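Local coordinates for phosphoserine aminotransferase SerC (Cytophaga hutchinsonii ATCC 33406, PDB 3FFR) that catalyses the reversible, pyridoxal phosphate-dependent transamination between 3-phosphohydroxypyruvate and glutamate that yields phosphoserine in serine biosynthesis, at the interface of chains A and B. Coordinates in Å, arbitrary orientation; residue numbers count along the deposited sequence, not the author numbering. Chains: chain A/B, Phosphoserine aminotransferase SerC.

Contact 1: the interface of chains A and B. Residues chain A 75-76, 79, 105, 223; chain B 75-76, 79, 105, 223.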
loop_
_atom_site.group_PDB
_atom_site.type_symbol
_atom_site.label_atom_id
_atom_site.label_comp_id
_atom_site.label_asym_id
_atom_site.label_seq_id
_atom_site.Cartn_x
_atom_site.Cartn_y
_atom_site.Cartn_z
ATOM N N GLU A 75 -8.482 -9.382 4.728
ATOM C CA GLU A 75 -7.554 -10.457 5.115
ATOM C C GLU A 75 -7.132 -10.366 6.577
ATOM O O GLU A 75 -7.146 -11.373 7.314
ATOM C CB GLU A 75 -6.331 -10.478 4.193
ATOM C CG GLU A 75 -5.390 -11.650 4.476
ATOM C CD GLU A 75 -4.154 -11.616 3.605
ATOM O OE1 GLU A 75 -3.228 -10.878 3.961
ATOM O OE2 GLU A 75 -4.091 -12.417 2.671
ATOM N N ARG A 76 -6.764 -9.153 7.002
ATOM C CA ARG A 76 -6.275 -8.924 8.366
ATOM C C ARG A 76 -7.359 -9.151 9.404
ATOM O O ARG A 76 -7.075 -9.587 10.540
ATOM C CB ARG A 76 -5.649 -7.536 8.550
ATOM C CG ARG A 76 -4.520 -7.187 7.600
ATOM C CD ARG A 76 -3.522 -8.296 7.424
ATOM N NE ARG A 76 -2.414 -7.873 6.532
ATOM C CZ ARG A 76 -1.429 -8.676 6.157
ATOM N NH1 ARG A 76 -1.441 -9.950 6.546
ATOM N NH2 ARG A 76 -0.432 -8.197 5.416
ATOM N N GLN A 79 -7.450 -12.968 9.796
ATOM C CA GLN A 79 -6.219 -13.446 10.462
ATOM C C GLN A 79 -6.097 -13.100 11.913
ATOM O O GLN A 79 -5.613 -13.902 12.731
ATOM C CB GLN A 79 -4.962 -12.924 9.741
ATOM C CG GLN A 79 -4.804 -13.485 8.323
ATOM C CD GLN A 79 -3.718 -12.768 7.511
ATOM O OE1 GLN A 79 -3.377 -11.617 7.788
ATOM N NE2 GLN A 79 -3.170 -13.454 6.508
ATOM N N LEU A 105 -8.519 -18.810 3.770
ATOM C CA LEU A 105 -7.638 -18.760 4.946
ATOM C C LEU A 105 -7.857 -19.938 5.894
ATOM O O LEU A 105 -7.301 -20.006 6.987
ATOM C CB LEU A 105 -7.804 -17.445 5.704
ATOM C CG LEU A 105 -7.270 -16.202 4.975
ATOM C CD1 LEU A 105 -7.707 -14.844 5.605
ATOM C CD2 LEU A 105 -5.711 -16.252 4.887
ATOM N N GLY A 223 -0.268 -13.198 12.229
ATOM C CA GLY A 223 0.440 -12.466 11.197
ATOM C C GLY A 223 1.841 -12.029 11.567
ATOM O O GLY A 223 2.484 -12.588 12.444
ATOM N N GLU B 75 6.556 -11.071 4.095
ATOM C CA GLU B 75 5.446 -11.928 4.542
ATOM C C GLU B 75 4.945 -12.856 3.441
ATOM O O GLU B 75 4.750 -14.069 3.661
ATOM C CB GLU B 75 4.300 -11.084 5.109
ATOM C CG GLU B 75 3.170 -11.929 5.696
ATOM C CD GLU B 75 2.017 -11.083 6.188
ATOM O OE1 GLU B 75 1.196 -10.697 5.346
ATOM O OE2 GLU B 75 1.892 -10.939 7.404
ATOM N N ARG B 76 4.745 -12.288 2.248
ATOM C CA ARG B 76 4.206 -13.041 1.109
ATOM C C ARG B 76 5.168 -14.114 0.632
ATOM O O ARG B 76 4.743 -15.184 0.146
ATOM C CB ARG B 76 3.796 -12.140 -0.061
ATOM C CG ARG B 76 2.804 -11.042 0.264
ATOM C CD ARG B 76 1.657 -11.505 1.118
ATOM N NE ARG B 76 0.693 -10.401 1.351
ATOM C CZ ARG B 76 -0.378 -10.516 2.123
ATOM N NH1 ARG B 76 -0.594 -11.656 2.775
ATOM N NH2 ARG B 76 -1.235 -9.501 2.218
ATOM N N GLN B 79 4.630 -16.983 3.125
ATOM C CA GLN B 79 3.296 -17.592 2.927
ATOM C C GLN B 79 3.132 -18.388 1.671
ATOM O O GLN B 79 2.473 -19.442 1.654
ATOM C CB GLN B 79 2.189 -16.522 2.962
ATOM C CG GLN B 79 2.041 -15.851 4.332
ATOM C CD GLN B 79 1.140 -14.611 4.300
ATOM O OE1 GLN B 79 0.967 -13.982 3.255
ATOM N NE2 GLN B 79 0.560 -14.263 5.449
ATOM N N LEU B 105 5.172 -16.737 11.564
ATOM C CA LEU B 105 4.231 -17.413 10.659
ATOM C C LEU B 105 4.197 -18.926 10.872
ATOM O O LEU B 105 3.565 -19.673 10.130
ATOM C CB LEU B 105 4.551 -17.101 9.199
ATOM C CG LEU B 105 4.270 -15.653 8.767
ATOM C CD1 LEU B 105 4.872 -15.262 7.383
ATOM C CD2 LEU B 105 2.732 -15.377 8.758
ATOM N N GLY B 223 -2.648 -17.763 1.128
ATOM C CA GLY B 223 -3.160 -16.413 1.262
ATOM C C GLY B 223 -4.496 -16.165 0.596
ATOM O O GLY B 223 -5.277 -17.074 0.352
#
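A:Glu75 and B:Arg76 meet across the two-fold axis of the dimer, and A:Arg76 with B:Glu75 repeats the pairing on the other side. This is a class V aminotransferase of the PLP-dependent fold type I, a family that works as dimers, and the contact joins the helices 70-81 of the two subunits. B:Arg76 presents the end of its guanidinium, and both NH1 and NH2 hydrogen-bond to the one carboxylate oxygen A:Glu75 OE1, each at 3.0 Å, so that the pair is also a salt bridge across the interface. OE1 lies in the guanidinium plane, while the carboxylate itself is turned 66° from it. NH1 uses the syn lone pair of OE1; NH2 reaches the same syn side from out of the carboxylate plane. A:Glu75 spans the gap because CG stands anti to the backbone N (chi1 -175°) and the chain stays extended beyond it.

Within chain A, and likewise in chain B, A:Glu75 OE1 also sits over one face of the A:Arg76 guanidinium, toward its rim, making a salt bridge to NH1 at 3.3 Å. Each acid is thus shared by both arginines, and the two guanidiniums lie nearly parallel at the centre of this charged cluster, A:Arg76 NH2 and B:Arg76 NH2 3.5 Å apart. A:Gln79 steadies A:Arg76 from the second shell: its carbonyl OE1 accepts from NH1 at 2.8 Å, on a lone pair and in the guanidinium plane. An alanine in place of A:Arg76 would remove the whole guanidinium, which would probably leave B:Glu75 OE1 without its two-pronged partner and let the A:Gln79 amide turn.

Away from this charged core the contact thins. A:Gln79 NE2 stays 4.0 Å from B:Gln79 NE2, a mere approach, the amide planes steeply inclined. At the margin A:Leu105 brings CD2 only to 4.4 Å from B:Gly223 CA, and the partner hides little of A:Leu105.

Contact 2: the interface of chains A and B. Residues chain A 71, 75, 97, 101, 104; chain B 224-225, 242.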
loop_
_atom_site.group_PDB
_atom_site.type_symbol
_atom_site.label_atom_id
_atom_site.label_comp_id
_atom_site.label_asym_id
_atom_site.label_seq_id
_atom_site.Cartn_x
_atom_site.Cartn_y
_atom_site.Cartn_z
ATOM N N THR A 71 -8.989 -4.259 0.833
ATOM C CA THR A 71 -8.845 -5.703 0.565
ATOM C C THR A 71 -7.846 -6.331 1.559
ATOM O O THR A 71 -8.081 -7.404 2.142
ATOM C CB THR A 71 -8.431 -5.983 -0.895
ATOM O OG1 THR A 71 -9.400 -5.408 -1.792
ATOM C CG2 THR A 71 -8.330 -7.504 -1.193
ATOM N N GLU A 75 -8.482 -9.382 4.728
ATOM C CA GLU A 75 -7.554 -10.457 5.115
ATOM C C GLU A 75 -7.132 -10.366 6.577
ATOM O O GLU A 75 -7.146 -11.373 7.314
ATOM C CB GLU A 75 -6.331 -10.478 4.193
ATOM C CG GLU A 75 -5.390 -11.650 4.476
ATOM C CD GLU A 75 -4.154 -11.616 3.605
ATOM O OE1 GLU A 75 -3.228 -10.878 3.961
ATOM O OE2 GLU A 75 -4.091 -12.417 2.671
ATOM N N ARG A 97 -16.669 -11.679 -2.032
ATOM C CA ARG A 97 -15.200 -11.879 -2.043
ATOM C C ARG A 97 -14.679 -11.972 -0.605
ATOM O O ARG A 97 -13.843 -12.849 -0.292
ATOM C CB ARG A 97 -14.467 -10.794 -2.837
ATOM C CG ARG A 97 -12.988 -11.161 -3.113
ATOM C CD ARG A 97 -12.785 -12.221 -4.229
ATOM N NE ARG A 97 -11.396 -12.690 -4.238
ATOM C CZ ARG A 97 -11.010 -13.849 -3.699
ATOM N NH1 ARG A 97 -11.915 -14.695 -3.249
ATOM N NH2 ARG A 97 -9.717 -14.192 -3.681
ATOM N N PHE A 101 -12.716 -15.068 1.261
ATOM C CA PHE A 101 -11.408 -14.982 1.958
ATOM C C PHE A 101 -11.388 -15.882 3.184
ATOM O O PHE A 101 -10.355 -16.453 3.540
ATOM C CB PHE A 101 -11.109 -13.541 2.427
ATOM C CG PHE A 101 -10.502 -12.659 1.389
ATOM C CD1 PHE A 101 -10.719 -12.860 0.025
ATOM C CD2 PHE A 101 -9.717 -11.571 1.788
ATOM C CE1 PHE A 101 -10.153 -12.020 -0.929
ATOM C CE2 PHE A 101 -9.172 -10.722 0.851
ATOM C CZ PHE A 101 -9.400 -10.933 -0.501
ATOM N N GLU A 104 -10.568 -19.270 2.049
ATOM C CA GLU A 104 -9.201 -19.325 1.502
ATOM C C GLU A 104 -8.151 -19.360 2.612
ATOM O O GLU A 104 -7.026 -19.876 2.426
ATOM C CB GLU A 104 -8.946 -18.152 0.550
ATOM C CG GLU A 104 -9.705 -18.343 -0.711
ATOM C CD GLU A 104 -9.776 -17.120 -1.617
ATOM O OE1 GLU A 104 -8.965 -16.207 -1.471
ATOM O OE2 GLU A 104 -10.701 -17.078 -2.466
ATOM N N THR B 224 -4.692 -14.886 0.256
ATOM C CA THR B 224 -5.947 -14.433 -0.351
ATOM C C THR B 224 -5.660 -13.595 -1.592
ATOM O O THR B 224 -5.377 -14.161 -2.653
ATOM C CB THR B 224 -6.890 -13.704 0.641
ATOM O OG1 THR B 224 -6.282 -12.508 1.143
ATOM C CG2 THR B 224 -7.342 -14.637 1.800
ATOM N N TYR B 225 -5.753 -12.284 -1.453
ATOM C CA TYR B 225 -5.565 -11.375 -2.601
ATOM C C TYR B 225 -4.160 -11.353 -3.136
ATOM O O TYR B 225 -3.938 -11.123 -4.342
ATOM C CB TYR B 225 -6.090 -9.938 -2.288
ATOM C CG TYR B 225 -5.249 -9.153 -1.331
ATOM C CD1 TYR B 225 -5.106 -9.543 -0.005
ATOM C CD2 TYR B 225 -4.574 -8.037 -1.751
ATOM C CE1 TYR B 225 -4.291 -8.842 0.869
ATOM C CE2 TYR B 225 -3.757 -7.307 -0.882
ATOM C CZ TYR B 225 -3.606 -7.727 0.420
ATOM O OH TYR B 225 -2.780 -7.039 1.269
ATOM N N GLU B 242 -6.354 -5.997 -6.132
ATOM C CA GLU B 242 -7.004 -4.902 -5.407
ATOM C C GLU B 242 -6.738 -3.553 -6.091
ATOM O O GLU B 242 -5.962 -3.493 -7.041
ATOM C CB GLU B 242 -6.502 -4.860 -3.963
ATOM C CG GLU B 242 -5.169 -4.121 -3.749
ATOM C CD GLU B 242 -3.879 -4.850 -4.206
ATOM O OE1 GLU B 242 -3.913 -5.858 -4.941
ATOM O OE2 GLU B 242 -2.791 -4.395 -3.815
HETATM O O HOH W 1 -2.714 -12.845 0.370
HETATM O O HOH W 2 -6.670 -16.461 -3.305
#
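This is a docking interface of the aminotransferase dimer, where a loop of chain B, led by B:Thr224 and B:Tyr225, settles against helices 70-81 and 93-104 of chain A and ties the subunits together beside the two-fold axis. B:Thr224 is the anchor. Its CB lies squarely over the face of the A:Phe101 ring, 3.6 Å from the centroid, a CH-pi contact, with CG2 over the same ring toward its CG end. The side-chain hydroxyl OG1, held between the backbone N and the carbonyl carbon (chi1 63°), points to A:Glu75 and donates a 2.7 Å hydrogen bond to OE2, arriving from above the carboxylate plane.

Two waters extend the grip. Water 1 links A:Glu75 OE2 to the backbone B:Thr224 N, lying 2.8 Å from that nitrogen. Water 2 joins B:Thr224 O to A:Glu104 OE1, 2.9 Å from the carboxylate oxygen. That carboxylate is fixed in turn by A:Arg97, whose NH1 and NH2 each take one oxygen, the NH1 bond to OE2 being 2.8 Å. The edge of the A:Phe101 ring meets one face of the A:Arg97 guanidinium, A:Phe101 CE1 standing over the guanidinium centre, so one arginine braces both the ring and the acid that face the loop.

On the other flank A:Thr71 turns its methyl CG2 into B:Tyr225, 3.5 Å from CB, while its CB packs on CB of B:Glu242, which joins from a separate loop segment. The B:Tyr225 ring crosses the A:Glu75 side chain at about a right angle, CE1 toward CD, the ring and carboxylate planes 56° apart. By pinning the B:Thr224 loop through both its backbone and its side chains, the site probably helps hold the two subunits in register.

Contact 1 and contact 2 lie side by side on the dimer interface, the centres of their C-alpha atoms about 10 Å apart. A:Glu75 belongs to both, and its carboxylate divides the work: OE1 serves the arginine cluster of contact 1, OE2 the loop and water of contact 2. Helix 70-81 runs through both, and B:Gly223 of contact 1 directly precedes the B:Thr224 of contact 2. Because the interface is two-fold symmetric, a twin of contact 2 flanks contact 1 on the other side. Helix pairing at the axis and loop docking beside it are therefore likely to support each other in assembling the dimer.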